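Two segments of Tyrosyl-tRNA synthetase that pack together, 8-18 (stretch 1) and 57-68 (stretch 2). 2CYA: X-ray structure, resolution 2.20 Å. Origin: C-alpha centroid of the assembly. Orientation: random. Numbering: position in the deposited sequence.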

# COMPACT_ATOMS: atom_id res chain seq x y z
N GLU A 8 -5.66 -40.13 6.73
CA GLU A 8 -6.76 -39.67 7.58
C GLU A 8 -6.75 -38.16 7.74
O GLU A 8 -7.80 -37.52 7.65
N ARG A 9 -5.57 -37.59 7.99
CA ARG A 9 -5.45 -36.15 8.14
C ARG A 9 -5.92 -35.50 6.87
O ARG A 9 -6.69 -34.53 6.90
N PHE A 10 -5.48 -36.04 5.74
CA PHE A 10 -5.87 -35.49 4.46
C PHE A 10 -7.39 -35.51 4.25
O PHE A 10 -7.97 -34.47 3.92
N ASN A 11 -8.03 -36.67 4.42
CA ASN A 11 -9.48 -36.74 4.21
C ASN A 11 -10.24 -35.84 5.17
O ASN A 11 -11.30 -35.33 4.85
N ARG A 12 -9.69 -35.65 6.36
CA ARG A 12 -10.31 -34.80 7.35
C ARG A 12 -10.23 -33.33 6.87
O ARG A 12 -11.18 -32.58 7.02
N ILE A 13 -9.09 -32.96 6.31
CA ILE A 13 -8.89 -31.61 5.80
C ILE A 13 -9.65 -31.41 4.49
O ILE A 13 -10.27 -30.36 4.28
N ALA A 14 -9.63 -32.41 3.62
CA ALA A 14 -10.30 -32.30 2.33
C ALA A 14 -11.82 -32.39 2.36
O ALA A 14 -12.49 -31.84 1.49
N ARG A 15 -12.36 -33.08 3.35
CA ARG A 15 -13.80 -33.28 3.47
C ARG A 15 -14.64 -32.02 3.24
O ARG A 15 -14.48 -31.01 3.92
N ASN A 16 -15.50 -32.09 2.22
CA ASN A 16 -16.42 -31.03 1.86
C ASN A 16 -15.87 -29.75 1.22
O ASN A 16 -16.60 -28.78 1.02
N THR A 17 -14.59 -29.75 0.90
CA THR A 17 -14.00 -28.60 0.26
C THR A 17 -14.32 -28.66 -1.24
O THR A 17 -14.62 -29.72 -1.78
N VAL A 18 -14.28 -27.50 -1.89
CA VAL A 18 -14.53 -27.40 -3.32
C VAL A 18 -13.24 -27.75 -4.08
O VAL A 18 -13.28 -28.34 -5.15
N TYR A 57 -16.53 -24.79 10.45
CA TYR A 57 -16.41 -26.24 10.63
C TYR A 57 -15.09 -26.72 10.04
O TYR A 57 -14.48 -27.67 10.54
N LYS A 58 -14.66 -26.07 8.95
CA LYS A 58 -13.42 -26.45 8.31
C LYS A 58 -12.26 -26.06 9.23
O LYS A 58 -11.26 -26.78 9.31
N VAL A 59 -12.38 -24.94 9.94
CA VAL A 59 -11.34 -24.54 10.88
C VAL A 59 -11.23 -25.68 11.89
O VAL A 59 -10.14 -26.14 12.22
N LYS A 60 -12.38 -26.14 12.37
CA LYS A 60 -12.40 -27.25 13.32
C LYS A 60 -11.66 -28.46 12.75
O LYS A 60 -10.85 -29.06 13.44
N ASP A 61 -11.92 -28.81 11.48
CA ASP A 61 -11.24 -29.95 10.85
C ASP A 61 -9.71 -29.76 10.80
O ASP A 61 -8.96 -30.67 11.16
N LEU A 62 -9.24 -28.60 10.34
CA LEU A 62 -7.80 -28.35 10.27
C LEU A 62 -7.13 -28.47 11.63
O LEU A 62 -6.07 -29.08 11.74
N VAL A 63 -7.76 -27.90 12.65
CA VAL A 63 -7.21 -27.98 14.00
C VAL A 63 -7.09 -29.44 14.47
O VAL A 63 -6.09 -29.83 15.07
N GLU A 64 -8.12 -30.25 14.21
CA GLU A 64 -8.09 -31.65 14.65
C GLU A 64 -7.13 -32.46 13.79
O GLU A 64 -6.74 -33.56 14.15
N ALA A 65 -6.73 -31.89 12.66
CA ALA A 65 -5.79 -32.57 11.77
C ALA A 65 -4.35 -32.16 12.10
O ALA A 65 -3.42 -32.46 11.35
N GLY A 66 -4.16 -31.47 13.22
CA GLY A 66 -2.81 -31.09 13.60
C GLY A 66 -2.25 -29.76 13.08
O GLY A 66 -1.11 -29.43 13.40
N VAL A 67 -3.02 -29.00 12.30
CA VAL A 67 -2.54 -27.70 11.78
C VAL A 67 -2.56 -26.60 12.85
O VAL A 67 -3.55 -26.44 13.54
N ASP A 68 -1.47 -25.84 13.02
CA ASP A 68 -1.46 -24.74 13.99
C ASP A 68 -2.21 -23.62 13.27
O ASP A 68 -1.72 -23.03 12.29

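Two helices of Tyrosyl-tRNA synthetase, 8-14 and 57-64, run nearly antiparallel (168° between their directions), their axes 8.5 Å apart at closest approach; the contact buries 518 Å² in all. Glu-8 lies out of reach of stretch 2. Arg-9 (chi1 m, chi2 t, chi3 p) leaves its helix sideways, but its end reaches the turn after the second helix, where the guanidinium meets the carbonyl of Ala-65 edge-on: NE and NH2 both donate to Ala-65 O, at 2.8 and 3.0 Å. Beside it Gly-66 has no side chain, and an ideal CB there would sit 3.0 Å from Arg-9 NH2, a clash; the backbone angles of Gly-66 by themselves also call for glycine. Phe-10 points away into buried surroundings, and Asn-11 is out of reach.

Arg-12 (chi1 t, chi2 off-well at 126°, chi3 m) lays its aliphatic part against stretch 2, with CG 4.0 Å from Ala-65 CB and 4.1 Å from Asp-61 CB. Its guanidinium carries Glu-64 over one face; Arg-12 NH1 and Glu-64 OE1, 3.5 Å apart, form a salt bridge of charge alone, since no N-H points at the oxygen. Arg-12 NE is buried without a partner. Ile-13 (m, t) supplies the apolar centre: its CG1 lies 3.6 Å from Ala-65 CB, its CG2 3.9 Å from Leu-62 CD1, and its CD1 4.4 Å from Val-67 CG2. Ala-65 points toward stretch 1, and its small methyl accommodates the close approach; Leu-62 starts away, but its end turns back to meet Ile-13.

Ala-14 points away and opens a type II turn ending at Thr-17. As the chain leaves the helix, Lys-58 (t, p, p, t) brings its ammonium to the carbonyls at the end of the helix and in the turn: NZ donates to Ile-13 O at 3.2 Å and to Arg-15 O at a very short 2.4 Å. The same NZ forms a salt bridge with Asp-61 OD2 at 2.8 Å, although the position of that oxygen is less sure. Arg-15, with chi1 and chi2 off-well and chi3 m, leaves sideways, but its end comes nearer and meets Asp-61 (chi1 m), which itself points toward stretch 1. Arg-15 NH1 donates to Asp-61 OD1 at 3.0 Å in a salt bridge, the oxygen lying near the guanidinium plane at its edge. Asn-16 points toward stretch 2 but makes no contact. Thr-17 (p) adds a hydrogen bond from OG1 to Ala-14 O at 2.6 Å to the backbone bond, from Thr-17 N to the same oxygen, that closes the turn, while its CG2 rests 3.8 Å from Lys-58 CE. Val-18 is beyond reach.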

# COMPACT_ATOMS: atom_id res chain seq x y z
CB GLU A 8 -6.72 -40.34 8.96
CG GLU A 8 -7.03 -41.82 8.94
CD GLU A 8 -7.27 -42.39 10.33
OE1 GLU A 8 -8.31 -42.06 10.94
OE2 GLU A 8 -6.41 -43.16 10.81
CB ARG A 9 -4.00 -35.73 8.41
CG ARG A 9 -3.46 -36.21 9.72
CD ARG A 9 -2.01 -35.86 9.85
NE ARG A 9 -1.81 -34.44 10.16
CZ ARG A 9 -0.61 -33.86 10.19
NH1 ARG A 9 0.48 -34.57 9.93
NH2 ARG A 9 -0.51 -32.58 10.52
CB PHE A 10 -5.20 -36.23 3.31
CG PHE A 10 -5.60 -35.71 1.95
CD1 PHE A 10 -4.96 -34.62 1.38
CD2 PHE A 10 -6.65 -36.30 1.25
CE1 PHE A 10 -5.36 -34.11 0.14
CE2 PHE A 10 -7.07 -35.80 0.01
CZ PHE A 10 -6.41 -34.71 -0.54
CB ASN A 11 -10.01 -38.17 4.36
CG ASN A 11 -9.50 -39.09 3.27
OD1 ASN A 11 -9.45 -38.73 2.09
ND2 ASN A 11 -9.15 -40.31 3.65
CB ARG A 12 -9.60 -34.95 8.69
CG ARG A 12 -9.72 -33.75 9.61
CD ARG A 12 -10.26 -34.17 10.95
NE ARG A 12 -11.62 -34.69 10.82
CZ ARG A 12 -12.22 -35.43 11.74
NH1 ARG A 12 -11.59 -35.75 12.86
NH2 ARG A 12 -13.47 -35.85 11.54
CB ILE A 13 -7.37 -31.33 5.55
CG1 ILE A 13 -6.65 -31.22 6.88
CG2 ILE A 13 -7.19 -30.07 4.74
CD1 ILE A 13 -5.15 -31.19 6.76
CB ALA A 14 -9.76 -33.34 1.36
CB ARG A 15 -14.14 -33.92 4.84
CG ARG A 15 -14.63 -32.96 5.91
CD ARG A 15 -14.17 -33.33 7.33
NE ARG A 15 -14.76 -34.57 7.81
CZ ARG A 15 -15.20 -34.75 9.06
NH1 ARG A 15 -15.13 -33.76 9.94
NH2 ARG A 15 -15.72 -35.92 9.41
CB ASN A 16 -17.28 -30.67 3.07
CG ASN A 16 -18.27 -31.76 3.42
OD1 ASN A 16 -19.04 -32.22 2.56
ND2 ASN A 16 -18.26 -32.20 4.68
CB THR A 17 -12.49 -28.60 0.46
OG1 THR A 17 -11.93 -29.81 -0.08
CG2 THR A 17 -12.17 -28.54 1.94
CB VAL A 18 -14.94 -25.96 -3.72
CG1 VAL A 18 -15.02 -25.83 -5.23
CG2 VAL A 18 -16.27 -25.60 -3.09
CB TYR A 57 -17.58 -26.97 9.95
CG TYR A 57 -18.94 -26.70 10.58
CD1 TYR A 57 -19.06 -26.49 11.96
CD2 TYR A 57 -20.10 -26.71 9.81
CE1 TYR A 57 -20.30 -26.31 12.55
CE2 TYR A 57 -21.35 -26.54 10.39
CZ TYR A 57 -21.45 -26.34 11.77
OH TYR A 57 -22.70 -26.18 12.35
CB LYS A 58 -13.31 -25.77 6.94
CG LYS A 58 -12.18 -26.28 6.05
CD LYS A 58 -12.05 -27.82 6.04
CE LYS A 58 -13.32 -28.53 5.59
NZ LYS A 58 -13.11 -30.01 5.63
CB VAL A 59 -11.69 -23.23 11.61
CG1 VAL A 59 -10.64 -22.93 12.68
CG2 VAL A 59 -11.74 -22.07 10.59
CB LYS A 60 -13.84 -27.66 13.67
CG LYS A 60 -13.89 -28.87 14.61
CD LYS A 60 -15.29 -29.08 15.20
CE LYS A 60 -15.34 -30.35 16.07
NZ LYS A 60 -16.48 -30.35 17.04
CB ASP A 61 -11.73 -30.19 9.41
CG ASP A 61 -13.17 -30.71 9.33
OD1 ASP A 61 -13.72 -31.09 10.37
OD2 ASP A 61 -13.74 -30.74 8.22
CB LEU A 62 -7.50 -26.98 9.66
CG LEU A 62 -7.27 -27.04 8.16
CD1 LEU A 62 -8.53 -27.55 7.46
CD2 LEU A 62 -6.90 -25.66 7.64
CB VAL A 63 -8.09 -27.22 15.02
CG1 VAL A 63 -7.68 -27.57 16.46
CG2 VAL A 63 -7.98 -25.72 14.79
CB GLU A 64 -9.51 -32.26 14.61
CG GLU A 64 -10.52 -31.50 15.50
CD GLU A 64 -11.93 -32.10 15.50
OE1 GLU A 64 -12.37 -32.69 14.48
OE2 GLU A 64 -12.61 -31.96 16.54
CB ALA A 65 -6.13 -32.26 10.32
CB VAL A 67 -3.40 -27.23 10.59
CG1 VAL A 67 -2.91 -25.86 10.10
CG2 VAL A 67 -3.35 -28.28 9.45
CB ASP A 68 -0.03 -24.30 14.33
CG ASP A 68 0.65 -25.22 15.36
OD1 ASP A 68 0.05 -25.49 16.44
OD2 ASP A 68 1.79 -25.67 15.10